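Local coordinates for protein FmtA (PDB 5ZH8) that removes D-alanine esters from the wall teichoic acid and lipoteichoic acid of Staphylococcus aureus, affecting its methicillin resistance, at residues I239-Y251 / N287-Q301. Numbering follows the deposited sequence.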
loop_
_atom_site.group_PDB
_atom_site.type_symbol
_atom_site.label_atom_id
_atom_site.label_comp_id
_atom_site.label_asym_id
_atom_site.label_seq_id
_atom_site.Cartn_x
_atom_site.Cartn_y
_atom_site.Cartn_z
ATOM N N ILE A 239 9.056 30.761 -2.569
ATOM C CA ILE A 239 9.400 29.807 -1.491
ATOM C C ILE A 239 10.785 29.193 -1.676
ATOM O O ILE A 239 11.660 29.372 -0.832
ATOM C CB ILE A 239 8.361 28.666 -1.376
ATOM C CG1 ILE A 239 6.966 29.226 -1.070
ATOM C CG2 ILE A 239 8.774 27.666 -0.297
ATOM C CD1 ILE A 239 5.839 28.255 -1.355
ATOM N N GLY A 240 10.974 28.472 -2.783
ATOM C CA GLY A 240 12.203 27.714 -3.040
ATOM C C GLY A 240 13.481 28.489 -2.811
ATOM O O GLY A 240 14.343 28.060 -2.042
ATOM N N ASP A 241 13.590 29.640 -3.471
ATOM C CA ASP A 241 14.796 30.470 -3.407
ATOM C C ASP A 241 14.907 31.296 -2.125
ATOM O O ASP A 241 15.960 31.285 -1.490
ATOM C CB ASP A 241 14.913 31.366 -4.652
ATOM C CG ASP A 241 15.173 30.571 -5.922
ATOM O OD1 ASP A 241 15.431 29.346 -5.826
ATOM O OD2 ASP A 241 15.121 31.174 -7.013
ATOM N N PRO A 242 13.836 32.018 -1.737
ATOM C CA PRO A 242 13.869 32.727 -0.451
ATOM C C PRO A 242 14.303 31.864 0.734
ATOM O O PRO A 242 15.064 32.336 1.577
ATOM C CB PRO A 242 12.425 33.191 -0.270
ATOM C CG PRO A 242 11.948 33.410 -1.660
ATOM C CD PRO A 242 12.625 32.366 -2.507
ATOM N N LEU A 243 13.841 30.617 0.792
ATOM C CA LEU A 243 14.198 29.725 1.898
ATOM C C LEU A 243 15.365 28.783 1.565
ATOM O O LEU A 243 15.568 27.790 2.255
ATOM C CB LEU A 243 12.970 28.936 2.356
ATOM C CG LEU A 243 11.740 29.762 2.751
ATOM C CD1 LEU A 243 10.692 28.870 3.401
ATOM C CD2 LEU A 243 12.099 30.918 3.677
ATOM N N LYS A 244 16.138 29.119 0.529
ATOM C CA LYS A 244 17.357 28.389 0.151
ATOM C C LYS A 244 17.171 26.876 0.128
ATOM O O LYS A 244 17.993 26.126 0.654
ATOM C CB LYS A 244 18.523 28.763 1.074
ATOM C CG LYS A 244 18.988 30.204 0.928
ATOM C CD LYS A 244 20.199 30.511 1.804
ATOM C CE LYS A 244 20.812 31.864 1.452
ATOM N NZ LYS A 244 19.812 32.972 1.496
ATOM N N LEU A 245 16.070 26.443 -0.477
ATOM C CA LEU A 245 15.817 25.029 -0.693
ATOM C C LEU A 245 16.484 24.621 -2.000
ATOM O O LEU A 245 15.886 24.709 -3.075
ATOM C CB LEU A 245 14.313 24.757 -0.743
ATOM C CG LEU A 245 13.501 25.207 0.463
ATOM C CD1 LEU A 245 12.092 24.656 0.322
ATOM C CD2 LEU A 245 14.118 24.729 1.762
ATOM N N GLN A 246 17.735 24.180 -1.887
ATOM C CA GLN A 246 18.589 23.922 -3.045
ATOM C C GLN A 246 18.735 22.436 -3.353
ATOM O O GLN A 246 19.473 22.058 -4.268
ATOM C CB GLN A 246 19.964 24.539 -2.803
ATOM C CG GLN A 246 19.902 26.044 -2.594
ATOM C CD GLN A 246 21.247 26.651 -2.295
ATOM O OE1 GLN A 246 21.997 26.147 -1.467
ATOM N NE2 GLN A 246 21.558 27.748 -2.966
ATOM N N HIS A 247 18.045 21.601 -2.578
ATOM C CA HIS A 247 18.023 20.153 -2.788
ATOM C C HIS A 247 16.571 19.676 -2.902
ATOM O O HIS A 247 16.201 18.603 -2.433
ATOM C CB HIS A 247 18.772 19.458 -1.654
ATOM C CG HIS A 247 20.232 19.794 -1.613
ATOM N ND1 HIS A 247 20.710 20.992 -1.127
ATOM C CD2 HIS A 247 21.318 19.092 -2.016
ATOM C CE1 HIS A 247 22.028 21.010 -1.224
ATOM N NE2 HIS A 247 22.422 19.868 -1.757
ATOM N N THR A 248 15.765 20.515 -3.542
ATOM C CA THR A 248 14.355 20.275 -3.777
ATOM C C THR A 248 14.081 20.623 -5.230
ATOM O O THR A 248 14.514 21.677 -5.711
ATOM C CB THR A 248 13.498 21.189 -2.890
ATOM O OG1 THR A 248 13.704 20.855 -1.513
ATOM C CG2 THR A 248 12.015 21.072 -3.242
ATOM N N ALA A 249 13.368 19.754 -5.935
ATOM C CA ALA A 249 13.196 19.934 -7.371
ATOM C C ALA A 249 11.937 19.285 -7.913
ATOM O O ALA A 249 11.403 18.341 -7.337
ATOM C CB ALA A 249 14.419 19.414 -8.117
ATOM N N PHE A 250 11.464 19.826 -9.029
ATOM C CA PHE A 250 10.388 19.215 -9.791
ATOM C C PHE A 250 10.961 18.024 -10.545
ATOM O O PHE A 250 12.137 18.006 -10.890
ATOM C CB PHE A 250 9.750 20.228 -10.753
ATOM C CG PHE A 250 8.910 21.271 -10.065
ATOM C CD1 PHE A 250 7.587 21.010 -9.750
ATOM C CD2 PHE A 250 9.444 22.503 -9.728
ATOM C CE1 PHE A 250 6.805 21.958 -9.113
ATOM C CE2 PHE A 250 8.670 23.459 -9.092
ATOM C CZ PHE A 250 7.347 23.186 -8.781
ATOM N N TYR A 251 10.109 17.035 -10.792
ATOM C CA TYR A 251 10.516 15.721 -11.308
ATOM C C TYR A 251 11.488 15.710 -12.502
ATOM O O TYR A 251 12.324 14.810 -12.600
ATOM C CB TYR A 251 9.269 14.902 -11.667
ATOM C CG TYR A 251 8.599 15.323 -12.960
ATOM C CD1 TYR A 251 7.759 16.436 -13.005
ATOM C CD2 TYR A 251 8.805 14.612 -14.139
ATOM C CE1 TYR A 251 7.148 16.826 -14.188
ATOM C CE2 TYR A 251 8.195 14.990 -15.328
ATOM C CZ TYR A 251 7.370 16.099 -15.346
ATOM O OH TYR A 251 6.761 16.474 -16.526
ATOM N N ASN A 287 4.311 16.301 -7.566
ATOM C CA ASN A 287 5.374 16.009 -8.535
ATOM C C ASN A 287 6.695 16.657 -8.117
ATOM O O ASN A 287 7.552 16.924 -8.962
ATOM C CB ASN A 287 4.971 16.447 -9.950
ATOM C CG ASN A 287 4.909 17.957 -10.113
ATOM O OD1 ASN A 287 4.921 18.708 -9.135
ATOM N ND2 ASN A 287 4.843 18.407 -11.362
ATOM N N LEU A 288 6.860 16.884 -6.814
ATOM C CA LEU A 288 8.069 17.501 -6.276
ATOM C C LEU A 288 8.918 16.476 -5.537
ATOM O O LEU A 288 8.387 15.607 -4.850
ATOM C CB LEU A 288 7.702 18.625 -5.317
ATOM C CG LEU A 288 8.826 19.575 -4.913
ATOM C CD1 LEU A 288 9.124 20.576 -6.026
ATOM C CD2 LEU A 288 8.433 20.282 -3.627
ATOM N N TYR A 289 10.238 16.602 -5.682
ATOM C CA TYR A 289 11.207 15.749 -5.002
ATOM C C TYR A 289 12.012 16.572 -4.000
ATOM O O TYR A 289 12.494 17.647 -4.334
ATOM C CB TYR A 289 12.154 15.110 -6.019
ATOM C CG TYR A 289 11.542 14.001 -6.841
ATOM C CD1 TYR A 289 10.598 14.268 -7.824
ATOM C CD2 TYR A 289 11.919 12.676 -6.638
ATOM C CE1 TYR A 289 10.045 13.245 -8.583
ATOM C CE2 TYR A 289 11.372 11.645 -7.387
ATOM C CZ TYR A 289 10.436 11.930 -8.355
ATOM O OH TYR A 289 9.888 10.907 -9.092
ATOM N N MET A 290 12.164 16.063 -2.783
ATOM C CA MET A 290 12.877 16.771 -1.716
ATOM C C MET A 290 13.806 15.835 -0.971
ATOM O O MET A 290 13.456 14.685 -0.724
ATOM C CB MET A 290 11.903 17.316 -0.662
ATOM C CG MET A 290 11.021 18.460 -1.087
ATOM S SD MET A 290 10.129 19.150 0.339
ATOM C CE MET A 290 11.291 20.413 0.845
ATOM N N THR A 291 14.968 16.348 -0.575
ATOM C CA THR A 291 15.744 15.720 0.484
ATOM C C THR A 291 15.008 15.979 1.790
ATOM O O THR A 291 14.436 17.051 1.967
ATOM C CB THR A 291 17.174 16.288 0.598
ATOM O OG1 THR A 291 17.126 17.702 0.796
ATOM C CG2 THR A 291 17.979 15.994 -0.653
ATOM N N PRO A 292 14.998 14.995 2.704
ATOM C CA PRO A 292 14.435 15.210 4.047
ATOM C C PRO A 292 14.969 16.461 4.758
ATOM O O PRO A 292 14.219 17.131 5.456
ATOM C CB PRO A 292 14.853 13.944 4.802
ATOM C CG PRO A 292 14.916 12.899 3.745
ATOM C CD PRO A 292 15.377 13.586 2.486
ATOM N N THR A 293 16.248 16.777 4.561
ATOM C CA THR A 293 16.856 17.955 5.178
ATOM C C THR A 293 16.165 19.244 4.739
ATOM O O THR A 293 15.876 20.100 5.573
ATOM C CB THR A 293 18.363 18.059 4.872
ATOM O OG1 THR A 293 18.563 18.094 3.456
ATOM C CG2 THR A 293 19.121 16.887 5.455
ATOM N N ASP A 294 15.902 19.373 3.439
ATOM C CA ASP A 294 15.206 20.545 2.892
ATOM C C ASP A 294 13.800 20.705 3.453
ATOM O O ASP A 294 13.351 21.831 3.696
ATOM C CB ASP A 294 15.131 20.485 1.363
ATOM C CG ASP A 294 16.221 21.306 0.682
ATOM O OD1 ASP A 294 17.311 21.489 1.270
ATOM O OD2 ASP A 294 15.977 21.776 -0.454
ATOM N N MET A 295 13.102 19.588 3.656
ATOM C CA MET A 295 11.758 19.633 4.233
ATOM C C MET A 295 11.785 20.167 5.660
ATOM O O MET A 295 10.932 20.958 6.042
ATOM C CB MET A 295 11.110 18.249 4.208
ATOM C CG MET A 295 9.713 18.192 4.822
ATOM S SD MET A 295 8.512 19.430 4.280
ATOM C CE MET A 295 7.627 18.524 3.018
ATOM N N GLY A 296 12.757 19.722 6.448
ATOM C CA GLY A 296 12.946 20.251 7.793
ATOM C C GLY A 296 13.359 21.712 7.749
ATOM O O GLY A 296 12.876 22.528 8.534
ATOM N N LYS A 297 14.260 22.035 6.825
ATOM C CA LYS A 297 14.721 23.408 6.617
ATOM C C LYS A 297 13.543 24.330 6.276
ATOM O O LYS A 297 13.498 25.476 6.716
ATOM C CB LYS A 297 15.778 23.439 5.500
ATOM C CG LYS A 297 16.451 24.783 5.306
ATOM C CD LYS A 297 17.363 24.815 4.086
ATOM C CE LYS A 297 18.651 24.037 4.312
ATOM N NZ LYS A 297 19.643 24.277 3.224
ATOM N N LEU A 298 12.594 23.822 5.491
ATOM C CA LEU A 298 11.382 24.567 5.145
ATOM C C LEU A 298 10.501 24.843 6.362
ATOM O O LEU A 298 10.093 25.974 6.597
ATOM C CB LEU A 298 10.576 23.795 4.099
ATOM C CG LEU A 298 9.165 24.287 3.790
ATOM C CD1 LEU A 298 9.193 25.703 3.238
ATOM C CD2 LEU A 298 8.498 23.314 2.829
ATOM N N ILE A 299 10.206 23.799 7.122
ATOM C CA ILE A 299 9.304 23.900 8.264
ATOM C C ILE A 299 9.894 24.741 9.393
ATOM O O ILE A 299 9.195 25.563 9.975
ATOM C CB ILE A 299 8.922 22.497 8.779
ATOM C CG1 ILE A 299 7.999 21.826 7.767
ATOM C CG2 ILE A 299 8.240 22.565 10.142
ATOM C CD1 ILE A 299 8.008 20.321 7.870
ATOM N N THR A 300 11.172 24.541 9.700
ATOM C CA THR A 300 11.813 25.294 10.775
ATOM C C THR A 300 11.867 26.788 10.458
ATOM O O THR A 300 11.705 27.621 11.347
ATOM C CB THR A 300 13.245 24.813 11.047
ATOM O OG1 THR A 300 14.000 24.840 9.830
ATOM C CG2 THR A 300 13.236 23.419 11.632
ATOM N N GLN A 301 12.105 27.120 9.191
ATOM C CA GLN A 301 12.144 28.516 8.765
ATOM C C GLN A 301 10.769 29.179 8.789
ATOM O O GLN A 301 10.657 30.351 9.148
ATOM C CB GLN A 301 12.760 28.634 7.383
ATOM C CG GLN A 301 14.270 28.520 7.399
ATOM C CD GLN A 301 14.864 28.773 6.035
ATOM O OE1 GLN A 301 15.450 29.823 5.789
ATOM N NE2 GLN A 301 14.694 27.817 5.129
#
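One carboxylate oxygen, D294 OD2, grips the entry to strand 248-250 with two bonds. The hydroxyl T248 OG1 donates to the anti lone pair of D294 OD2 at 2.7 Å. H247 N donates to D294 OD2 at 3.0 Å, from above the carboxylate plane. D294 lies in the first turn of helix 292-303, and its two bonds join this helix to the chain entering the strand. The setting is the beta-lactamase-type fold of the esterase. Strand 248-250 lies at one edge of a small antiparallel sheet, with 288-290 in the middle and 123-124 beyond.

A249 and Y289 form the hydrogen-bonded pair. A249 N donates to Y289 O at 2.8 Å, and Y289 N returns a bond to A249 O. T291, at the N-cap position, extends the pairing from its backbone N to H247 O.

L288 CD1 sits over the centre of the F250 ring, 3.9 Å from its centroid, in a CH-pi contact. N287 OD1 lies at the edge of that ring, while N287 ND2 hydrogen-bonds L279 O.

K244 is the C-prime residue of the Schellman motif that ends helix 231-240. Beside this turn, L243 CD1 packs on L298 CD1. Extended beyond CG (chi2 -175°), the Q301 side chain carries its amide to the L243 turn; Q301 OE1 hydrogen-bonds K306 NZ. Q301 NE2 bonds K297 O and, almost straight at 167°, L243 O at 3.0 Å.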